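Local coordinates for protein sialyltransferase 0160 (Photobacterium damselae, PDB 4R84) that probably transfers sialic acid from CMP-sialic acid to galactose-containing acceptor sugars, as a bacterial sialyltransferase of the GT-B structural group, at residues L120-D125 / L197-Y202; S238-L243 / Y293-D298; N283-Y288 / D311-S316. All blocks are in the same frame, centred on the assembly; numbering follows the deposited sequence. Where two conformers were deposited one is given.

In the fold
All three contacts belong to the Rossmann-like domain, of the GT-B fold, that is built round the largely parallel strands that include 106-125, 197-204, 225-233 and 290-294. Interaction 1 pairs two of these strands. Interaction 2, centred about 23 Å from interaction 1, sits where strand 290-294 of the same sheet runs out into a loop beside helix 237-246. Its Leu295 side chain is about 9 Å from the bound donor analogue CMP-3F-Neu5Ac. Interaction 3 packs a loop against the end of helix 307-313, its centre about 15 Å from that of interaction 2. These two touch, with Phe294 CZ 3.7 Å from Leu313 CD1, and their segments alternate along the chain.

Interaction 1. Residues L120-D125 / L197-Y202; sequences LEVYID and LNIEFY
Tyr123 and Tyr202 lie flat on one another in an offset stack, the ring centroids 4.3 Å apart and the planes 10° from parallel, on neighbouring parallel strands of the Rossmann-like sheet. In each tyrosine CG sits anti to the carbonyl carbon, which sends both rings the same way along the sheet. CE2 of Tyr123 rides over the rim of the Tyr202 ring, 3.4 Å from its CG. Each hydroxyl donates to a glutamate two residues earlier on its own strand, Tyr123 to Glu121 and Tyr202 to Glu200. The two carboxylates run side by side with their planes 22° apart; their like charges are probably eased by a water that donates to Glu200 OE1 and, weakly, to Glu121 OE2, and by Arg150, which forms a salt bridge with Glu121. His137 of helix 129-144 packs against both tyrosines. On the face of the sheet that carries Val122 and Phe201, Val122 CB lies 3.8 Å from Phe201 CD1, and helix 213-219 covers the phenylalanine. Five backbone hydrogen bonds join the strands, from Leu120 N to Asn198 O at one end to Ile124 N and Tyr202 O, 3.0 Å apart, at the other.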
loop_
_atom_site.group_PDB
_atom_site.type_symbol
_atom_site.label_atom_id
_atom_site.label_comp_id
_atom_site.label_asym_id
_atom_site.label_seq_id
_atom_site.Cartn_x
_atom_site.Cartn_y
_atom_site.Cartn_z
ATOM N N LEU A 120 5.283 2.965 16.186
ATOM C CA LEU A 120 5.669 3.913 15.153
ATOM C C LEU A 120 5.484 3.216 13.813
ATOM O O LEU A 120 6.056 2.146 13.600
ATOM C CB LEU A 120 7.119 4.375 15.327
ATOM C CG LEU A 120 7.667 5.258 14.209
ATOM C CD1 LEU A 120 6.983 6.627 14.225
ATOM C CD2 LEU A 120 9.175 5.385 14.308
ATOM N N GLU A 121 4.682 3.814 12.934
ATOM C CA GLU A 121 4.476 3.279 11.592
ATOM C C GLU A 121 5.388 4.020 10.624
ATOM O O GLU A 121 5.370 5.249 10.581
ATOM C CB GLU A 121 3.013 3.420 11.160
ATOM C CG GLU A 121 2.001 2.799 12.123
ATOM C CD GLU A 121 0.576 3.174 11.773
ATOM O OE1 GLU A 121 0.328 3.615 10.616
ATOM O OE2 GLU A 121 -0.300 3.031 12.655
ATOM N N VAL A 122 6.171 3.273 9.838
ATOM C CA VAL A 122 7.162 3.905 8.948
ATOM C C VAL A 122 6.851 3.512 7.517
ATOM O O VAL A 122 6.770 2.329 7.220
ATOM C CB VAL A 122 8.589 3.480 9.325
ATOM C CG1 VAL A 122 9.646 4.122 8.393
ATOM C CG2 VAL A 122 8.870 3.889 10.781
ATOM N N TYR A 123 6.671 4.518 6.654
ATOM C CA TYR A 123 6.237 4.319 5.271
ATOM C C TYR A 123 7.288 4.847 4.314
ATOM O O TYR A 123 7.690 5.991 4.428
ATOM C CB TYR A 123 4.901 5.040 5.031
ATOM C CG TYR A 123 3.773 4.499 5.864
ATOM C CD1 TYR A 123 3.571 4.932 7.187
ATOM C CD2 TYR A 123 2.923 3.557 5.349
ATOM C CE1 TYR A 123 2.523 4.417 7.952
ATOM C CE2 TYR A 123 1.882 3.039 6.085
ATOM C CZ TYR A 123 1.701 3.465 7.400
ATOM O OH TYR A 123 0.658 2.943 8.124
ATOM N N ILE A 124 7.738 4.006 3.376
ATOM C CA ILE A 124 8.779 4.412 2.434
ATOM C C ILE A 124 8.460 3.887 1.047
ATOM O O ILE A 124 8.302 2.678 0.881
ATOM C CB ILE A 124 10.159 3.888 2.841
ATOM C CG1 ILE A 124 10.467 4.239 4.297
ATOM C CG2 ILE A 124 11.251 4.468 1.908
ATOM C CD1 ILE A 124 11.529 3.359 4.902
ATOM N N ASP A 125 8.358 4.775 0.064
ATOM C CA ASP A 125 8.109 4.327 -1.314
ATOM C C ASP A 125 8.448 5.411 -2.309
ATOM O O ASP A 125 8.258 6.592 -2.041
ATOM C CB ASP A 125 6.656 3.915 -1.513
ATOM C CG ASP A 125 6.384 3.409 -2.926
ATOM O OD1 ASP A 125 7.220 2.651 -3.459
ATOM O OD2 ASP A 125 5.333 3.763 -3.488
ATOM N N LEU A 197 9.298 0.415 22.206
ATOM C CA LEU A 197 8.741 0.815 20.918
ATOM C C LEU A 197 8.547 -0.370 19.975
ATOM O O LEU A 197 9.444 -1.195 19.831
ATOM C CB LEU A 197 9.647 1.865 20.251
ATOM C CG LEU A 197 9.155 2.362 18.881
ATOM C CD1 LEU A 197 7.865 3.175 19.067
ATOM C CD2 LEU A 197 10.250 3.179 18.191
ATOM N N ASN A 198 7.366 -0.445 19.357
ATOM C CA ASN A 198 7.133 -1.318 18.214
ATOM C C ASN A 198 7.207 -0.500 16.935
ATOM O O ASN A 198 6.616 0.576 16.838
ATOM C CB ASN A 198 5.768 -1.999 18.296
ATOM C CG ASN A 198 5.710 -3.054 19.376
ATOM O OD1 ASN A 198 6.677 -3.781 19.606
ATOM N ND2 ASN A 198 4.581 -3.130 20.059
ATOM N N ILE A 199 7.917 -1.022 15.945
ATOM C CA ILE A 199 7.960 -0.364 14.650
ATOM C C ILE A 199 7.307 -1.251 13.609
ATOM O O ILE A 199 7.603 -2.442 13.532
ATOM C CB ILE A 199 9.407 -0.035 14.217
ATOM C CG1 ILE A 199 10.062 0.938 15.202
ATOM C CG2 ILE A 199 9.431 0.512 12.782
ATOM C CD1 ILE A 199 11.545 1.156 14.950
ATOM N N GLU A 200 6.378 -0.673 12.851
ATOM C CA GLU A 200 5.774 -1.339 11.695
ATOM C C GLU A 200 6.325 -0.710 10.429
ATOM O O GLU A 200 6.285 0.515 10.297
ATOM C CB GLU A 200 4.260 -1.204 11.710
ATOM C CG GLU A 200 3.556 -2.001 12.798
ATOM C CD GLU A 200 2.081 -1.666 12.905
ATOM O OE1 GLU A 200 1.573 -0.830 12.125
ATOM O OE2 GLU A 200 1.419 -2.229 13.795
ATOM N N PHE A 201 6.812 -1.532 9.491
ATOM C CA PHE A 201 7.352 -1.031 8.230
ATOM C C PHE A 201 6.383 -1.277 7.086
ATOM O O PHE A 201 5.709 -2.301 7.065
ATOM C CB PHE A 201 8.677 -1.706 7.885
ATOM C CG PHE A 201 9.827 -1.271 8.735
ATOM C CD1 PHE A 201 10.202 0.070 8.797
ATOM C CD2 PHE A 201 10.592 -2.214 9.404
ATOM C CE1 PHE A 201 11.296 0.461 9.567
ATOM C CE2 PHE A 201 11.691 -1.826 10.167
ATOM C CZ PHE A 201 12.041 -0.485 10.239
ATOM N N TYR A 202 6.321 -0.327 6.157
ATOM C CA TYR A 202 5.517 -0.452 4.940
ATOM C C TYR A 202 6.341 0.056 3.789
ATOM O O TYR A 202 6.704 1.234 3.774
ATOM C CB TYR A 202 4.228 0.367 5.037
ATOM C CG TYR A 202 3.368 0.034 6.232
ATOM C CD1 TYR A 202 3.673 0.538 7.498
ATOM C CD2 TYR A 202 2.240 -0.762 6.091
ATOM C CE1 TYR A 202 2.881 0.238 8.602
ATOM C CE2 TYR A 202 1.432 -1.063 7.192
ATOM C CZ TYR A 202 1.770 -0.564 8.440
ATOM O OH TYR A 202 0.982 -0.851 9.543
HETATM O O HOH W 1 -1.163 0.142 11.909
#

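Interaction 2. Residues S238-L243 / Y293-D298; sequences SEYVSL and YFLRED
The Tyr240 ring enters the turn after strand 290-294 with Arg296 O at its edge, near the ring plane and 3.5 Å from CE2, while Leu295 and Phe294 approach it obliquely. Phe294 in turn is met at its own edge by the Tyr240 hydroxyl and by Leu243 CD1, which comes to 4.1 Å from Phe294 CE2. Leu295 and Tyr240 run antiparallel alongside one another, Leu295 CG 3.5 Å from Tyr240 CE1. The leucine gets there with CG between its backbone N and carbonyl carbon (chi1 53°), a crowded position. At the tip of the ring, Arg296 N donates to Tyr240 OH over 2.8 Å, nearly straight at 171°. The same hydroxyl is hydrogen-bonded to Asp234 OD2, which also takes the N-H of Leu295, and this buried polar end is thus tied both to the loop and to the residue that follows strand 225-233. The Arg296 side chain bends off to grip Asp298 side-on, NE and NH2 each meeting one oxygen on its syn lone pair. Helix 237-246 is thereby fastened at the C-terminal end of parallel strand 290-294 of the Rossmann-like domain, with Val487 of helix 483-490 against Tyr240 and Leu313 of helix 307-313 against Phe294.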
loop_
_atom_site.group_PDB
_atom_site.type_symbol
_atom_site.label_atom_id
_atom_site.label_comp_id
_atom_site.label_asym_id
_atom_site.label_seq_id
_atom_site.Cartn_x
_atom_site.Cartn_y
_atom_site.Cartn_z
ATOM N N SER A 238 7.544 -4.705 -12.636
ATOM C CA SER A 238 8.960 -4.999 -12.445
ATOM C C SER A 238 9.204 -6.239 -11.571
ATOM O O SER A 238 10.086 -7.031 -11.886
ATOM C CB SER A 238 9.675 -3.774 -11.862
ATOM O OG SER A 238 10.350 -4.081 -10.658
ATOM N N GLU A 239 8.407 -6.430 -10.519
ATOM C CA GLU A 239 8.549 -7.612 -9.668
ATOM C C GLU A 239 8.260 -8.893 -10.444
ATOM O O GLU A 239 8.808 -9.941 -10.133
ATOM C CB GLU A 239 7.627 -7.539 -8.446
ATOM C CG GLU A 239 8.171 -6.679 -7.294
ATOM C CD GLU A 239 7.699 -5.228 -7.360
ATOM O OE1 GLU A 239 7.081 -4.848 -8.386
ATOM O OE2 GLU A 239 7.942 -4.470 -6.386
ATOM N N TYR A 240 7.374 -8.812 -11.431
ATOM C CA TYR A 240 6.960 -9.990 -12.200
ATOM C C TYR A 240 7.988 -10.324 -13.268
ATOM O O TYR A 240 8.295 -11.487 -13.479
ATOM C CB TYR A 240 5.546 -9.757 -12.787
ATOM C CG TYR A 240 4.603 -9.699 -11.616
ATOM C CD1 TYR A 240 4.479 -8.530 -10.863
ATOM C CD2 TYR A 240 3.925 -10.839 -11.179
ATOM C CE1 TYR A 240 3.688 -8.487 -9.729
ATOM C CE2 TYR A 240 3.117 -10.797 -10.056
ATOM C CZ TYR A 240 3.005 -9.620 -9.330
ATOM O OH TYR A 240 2.226 -9.554 -8.193
ATOM N N VAL A 241 8.554 -9.298 -13.894
ATOM C CA VAL A 241 9.659 -9.495 -14.817
ATOM C C VAL A 241 10.841 -10.127 -14.085
ATOM O O VAL A 241 11.503 -11.019 -14.618
ATOM C CB VAL A 241 10.093 -8.170 -15.481
ATOM C CG1 VAL A 241 11.383 -8.366 -16.268
ATOM C CG2 VAL A 241 8.992 -7.665 -16.410
ATOM N N SER A 242 11.099 -9.677 -12.855
ATOM C CA SER A 242 12.209 -10.228 -12.085
ATOM C C SER A 242 11.966 -11.687 -11.734
ATOM O O SER A 242 12.884 -12.502 -11.780
ATOM C CB SER A 242 12.435 -9.422 -10.792
ATOM O OG SER A 242 12.816 -8.093 -11.106
ATOM N N LEU A 243 10.731 -12.006 -11.368
ATOM C CA LEU A 243 10.345 -13.379 -11.070
ATOM C C LEU A 243 10.459 -14.249 -12.325
ATOM O O LEU A 243 10.963 -15.369 -12.272
ATOM C CB LEU A 243 8.922 -13.425 -10.494
ATOM C CG LEU A 243 8.821 -13.081 -8.991
ATOM C CD1 LEU A 243 7.373 -12.851 -8.600
ATOM C CD2 LEU A 243 9.450 -14.187 -8.151
ATOM N N TYR A 293 2.404 -8.323 -0.343
ATOM C CA TYR A 293 1.200 -8.074 -1.114
ATOM C C TYR A 293 1.550 -8.101 -2.586
ATOM O O TYR A 293 2.254 -7.217 -3.076
ATOM C CB TYR A 293 0.566 -6.739 -0.732
ATOM C CG TYR A 293 -0.060 -6.820 0.630
ATOM C CD1 TYR A 293 -1.281 -7.454 0.810
ATOM C CD2 TYR A 293 0.595 -6.309 1.750
ATOM C CE1 TYR A 293 -1.853 -7.553 2.059
ATOM C CE2 TYR A 293 0.029 -6.413 3.016
ATOM C CZ TYR A 293 -1.195 -7.038 3.152
ATOM O OH TYR A 293 -1.784 -7.158 4.379
ATOM N N PHE A 294 1.043 -9.124 -3.268
ATOM C CA PHE A 294 1.238 -9.295 -4.704
ATOM C C PHE A 294 0.079 -8.639 -5.461
ATOM O O PHE A 294 -1.079 -8.895 -5.150
ATOM C CB PHE A 294 1.287 -10.784 -5.068
ATOM C CG PHE A 294 2.589 -11.472 -4.765
ATOM C CD1 PHE A 294 2.937 -11.793 -3.456
ATOM C CD2 PHE A 294 3.425 -11.885 -5.802
ATOM C CE1 PHE A 294 4.117 -12.452 -3.181
ATOM C CE2 PHE A 294 4.605 -12.550 -5.535
ATOM C CZ PHE A 294 4.955 -12.833 -4.220
ATOM N N LEU A 295 0.368 -7.809 -6.458
ATOM C CA LEU A 295 -0.706 -7.323 -7.331
ATOM C C LEU A 295 -1.367 -8.488 -8.085
ATOM O O LEU A 295 -2.568 -8.448 -8.356
ATOM C CB LEU A 295 -0.210 -6.221 -8.269
ATOM C CG LEU A 295 0.996 -6.364 -9.171
ATOM C CD1 LEU A 295 0.591 -7.021 -10.483
ATOM C CD2 LEU A 295 1.540 -4.980 -9.416
ATOM N N ARG A 296 -0.583 -9.504 -8.436
ATOM C CA ARG A 296 -1.149 -10.739 -8.983
ATOM C C ARG A 296 -0.577 -11.970 -8.277
ATOM O O ARG A 296 0.375 -12.593 -8.755
ATOM C CB ARG A 296 -0.899 -10.825 -10.499
ATOM C CG ARG A 296 -1.752 -9.881 -11.323
ATOM C CD ARG A 296 -3.224 -10.281 -11.307
ATOM N NE ARG A 296 -3.452 -11.603 -11.877
ATOM C CZ ARG A 296 -3.743 -11.817 -13.160
ATOM N NH1 ARG A 296 -3.843 -10.785 -13.987
ATOM N NH2 ARG A 296 -3.936 -13.052 -13.610
ATOM N N GLU A 297 -1.156 -12.314 -7.125
ATOM C CA GLU A 297 -0.671 -13.434 -6.333
ATOM C C GLU A 297 -0.778 -14.736 -7.113
ATOM O O GLU A 297 0.013 -15.655 -6.919
ATOM C CB GLU A 297 -1.432 -13.558 -5.004
ATOM C CG GLU A 297 -0.839 -14.639 -4.105
ATOM C CD GLU A 297 -1.723 -14.995 -2.915
ATOM O OE1 GLU A 297 -2.867 -14.501 -2.844
ATOM O OE2 GLU A 297 -1.274 -15.782 -2.055
ATOM N N ASP A 298 -1.755 -14.807 -8.011
ATOM C CA ASP A 298 -1.957 -16.029 -8.775
ATOM C C ASP A 298 -0.812 -16.325 -9.746
ATOM O O ASP A 298 -0.737 -17.432 -10.265
ATOM C CB ASP A 298 -3.286 -15.967 -9.533
ATOM C CG ASP A 298 -3.378 -14.777 -10.465
ATOM O OD1 ASP A 298 -2.828 -13.709 -10.133
ATOM O OD2 ASP A 298 -4.019 -14.909 -11.527
#

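Interaction 3. Residues N283-Y288 / D311-S316; sequences NWHKLY and DYLGSS
Tyr312, in the last turn of helix 307-313, reaches across to Asn283 and His285 of the loop that leads into strand 290-294, a contact at the periphery of the Rossmann-like domain. Its CG stands anti to the backbone N (chi1 -174°), which swings the ring out over the loop. There Tyr312 OH donates to Asn283 OD1 over 2.6 Å, the amide and ring planes turned 66° apart and the hydroxyl tilted from the carbonyl plane. The amide is held from its other end as well, for ND2 is hydrogen-bonded to Leu256 O and Gly279 O. His285 turns an edge toward the Tyr312 ring face in an offset edge-to-face pair, CE1 standing 3.7 Å from Tyr312 CE2. The imidazole is fixed from both nitrogens: ND1 is hydrogen-bonded to Tyr292 OH, which holds the ring's rotation, and from the other ring nitrogen, NE2, it donates to the backbone oxygen of Tyr312 across 3.0 Å, in a bent bond with an angle of 149° at the hydrogen. Lys286 lays its bent chain past the same tyrosine, with CG 3.7 Å from Tyr312 OH; its NZ is far enough from the ring that any cation-pi attraction is weak at most.

Leu313 comes next, bringing CD2 to 3.7 Å from His285 CE1 and crossing the histidine at about a right angle. The leucine also packs on Tyr292, joining this contact to strand 290-294. Gly314 then leaves the helix with positive phi, and the chain turns through a short 3-10 segment to Ser316. In one of the two conformers of this serine OG comes near His285 CB, while its backbone N donates to Leu313 O over 3.1 Å.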
loop_
_atom_site.group_PDB
_atom_site.type_symbol
_atom_site.label_atom_id
_atom_site.label_comp_id
_atom_site.label_asym_id
_atom_site.label_seq_id
_atom_site.Cartn_x
_atom_site.Cartn_y
_atom_site.Cartn_z
ATOM N N ASN A 283 13.060 -13.168 1.739
ATOM C CA ASN A 283 13.421 -13.845 2.988
ATOM C C ASN A 283 12.992 -13.097 4.248
ATOM O O ASN A 283 13.318 -13.518 5.359
ATOM C CB ASN A 283 14.926 -14.068 3.058
ATOM C CG ASN A 283 15.350 -15.366 2.428
ATOM O OD1 ASN A 283 14.581 -16.332 2.384
ATOM N ND2 ASN A 283 16.581 -15.402 1.932
ATOM N N TRP A 284 12.298 -11.978 4.090
ATOM C CA TRP A 284 11.964 -11.165 5.260
ATOM C C TRP A 284 11.003 -11.887 6.195
ATOM O O TRP A 284 11.073 -11.698 7.412
ATOM C CB TRP A 284 11.404 -9.816 4.830
ATOM C CG TRP A 284 12.509 -8.963 4.258
ATOM C CD1 TRP A 284 12.933 -8.926 2.960
ATOM C CD2 TRP A 284 13.345 -8.057 4.979
ATOM N NE1 TRP A 284 13.985 -8.049 2.834
ATOM C CE2 TRP A 284 14.261 -7.507 4.067
ATOM C CE3 TRP A 284 13.418 -7.662 6.325
ATOM C CZ2 TRP A 284 15.226 -6.567 4.442
ATOM C CZ3 TRP A 284 14.377 -6.733 6.700
ATOM C CH2 TRP A 284 15.267 -6.194 5.760
ATOM N N HIS A 285 10.139 -12.734 5.639
ATOM C CA HIS A 285 9.161 -13.459 6.459
ATOM C C HIS A 285 9.804 -14.537 7.344
ATOM O O HIS A 285 9.161 -15.058 8.254
ATOM C CB HIS A 285 8.093 -14.086 5.565
ATOM C CG HIS A 285 8.606 -15.199 4.710
ATOM N ND1 HIS A 285 9.589 -15.011 3.762
ATOM C CD2 HIS A 285 8.272 -16.510 4.654
ATOM C CE1 HIS A 285 9.848 -16.162 3.165
ATOM N NE2 HIS A 285 9.060 -17.087 3.688
ATOM N N LYS A 286 11.071 -14.853 7.080
ATOM C CA LYS A 286 11.839 -15.806 7.890
ATOM C C LYS A 286 12.382 -15.147 9.146
ATOM O O LYS A 286 12.813 -15.820 10.083
ATOM C CB LYS A 286 13.006 -16.388 7.079
ATOM C CG LYS A 286 12.642 -17.253 5.877
ATOM C CD LYS A 286 12.178 -18.639 6.292
ATOM C CE LYS A 286 10.679 -18.747 6.408
ATOM N NZ LYS A 286 10.282 -20.123 6.825
ATOM N N LEU A 287 12.384 -13.825 9.159
ATOM C CA LEU A 287 12.995 -13.086 10.261
ATOM C C LEU A 287 12.036 -12.182 11.023
ATOM O O LEU A 287 12.258 -11.883 12.207
ATOM C CB LEU A 287 14.165 -12.252 9.732
ATOM C CG LEU A 287 15.274 -13.061 9.054
ATOM C CD1 LEU A 287 16.343 -12.141 8.476
ATOM C CD2 LEU A 287 15.894 -14.052 10.017
ATOM N N TYR A 288 10.979 -11.744 10.347
ATOM C CA TYR A 288 9.984 -10.844 10.912
ATOM C C TYR A 288 8.610 -11.255 10.431
ATOM O O TYR A 288 8.488 -11.951 9.420
ATOM C CB TYR A 288 10.243 -9.395 10.496
ATOM C CG TYR A 288 11.610 -8.893 10.871
ATOM C CD1 TYR A 288 11.858 -8.378 12.135
ATOM C CD2 TYR A 288 12.669 -8.962 9.956
ATOM C CE1 TYR A 288 13.130 -7.934 12.488
ATOM C CE2 TYR A 288 13.928 -8.520 10.291
ATOM C CZ TYR A 288 14.155 -8.011 11.561
ATOM O OH TYR A 288 15.410 -7.575 11.896
ATOM N N ASP A 311 5.223 -22.126 -2.183
ATOM C CA ASP A 311 5.294 -22.939 -0.973
ATOM C C ASP A 311 6.219 -22.314 0.061
ATOM O O ASP A 311 5.934 -22.355 1.257
ATOM C CB ASP A 311 5.761 -24.355 -1.304
ATOM C CG ASP A 311 4.758 -25.114 -2.153
ATOM O OD1 ASP A 311 3.570 -24.720 -2.165
ATOM O OD2 ASP A 311 5.159 -26.100 -2.810
ATOM N N TYR A 312 7.311 -21.723 -0.415
ATOM C CA TYR A 312 8.314 -21.105 0.455
ATOM C C TYR A 312 7.760 -19.884 1.171
ATOM O O TYR A 312 8.096 -19.634 2.329
ATOM C CB TYR A 312 9.551 -20.704 -0.356
ATOM C CG TYR A 312 10.706 -20.191 0.477
ATOM C CD1 TYR A 312 11.443 -21.053 1.275
ATOM C CD2 TYR A 312 11.056 -18.841 0.471
ATOM C CE1 TYR A 312 12.496 -20.595 2.038
ATOM C CE2 TYR A 312 12.112 -18.371 1.226
ATOM C CZ TYR A 312 12.836 -19.258 2.009
ATOM O OH TYR A 312 13.894 -18.819 2.775
ATOM N N LEU A 313 6.945 -19.102 0.474
ATOM C CA LEU A 313 6.342 -17.921 1.103
ATOM C C LEU A 313 5.163 -18.310 1.972
ATOM O O LEU A 313 4.924 -17.699 3.023
ATOM C CB LEU A 313 5.879 -16.921 0.048
ATOM C CG LEU A 313 6.966 -16.355 -0.865
ATOM C CD1 LEU A 313 6.389 -15.353 -1.842
ATOM C CD2 LEU A 313 8.030 -15.696 -0.011
ATOM N N GLY A 314 4.425 -19.324 1.527
ATOM C CA GLY A 314 3.288 -19.810 2.285
ATOM C C GLY A 314 2.265 -18.729 2.582
ATOM O O GLY A 314 1.870 -17.959 1.696
ATOM N N SER A 315 1.847 -18.655 3.842
ATOM C CA SER A 315 0.784 -17.739 4.222
ATOM C C SER A 315 1.217 -16.270 4.186
ATOM O O SER A 315 0.371 -15.383 4.272
ATOM C CB SER A 315 0.267 -18.084 5.617
ATOM O OG SER A 315 1.311 -18.032 6.572
ATOM N N SER A 316 2.517 -16.014 4.046
ATOM C CA SER A 316 3.017 -14.643 3.988
ATOM C C SER A 316 2.681 -13.981 2.655
ATOM O O SER A 316 2.649 -12.751 2.559
ATOM C CB SER A 316 4.528 -14.608 4.229
ATOM O OG SER A 316 4.839 -14.972 5.568
#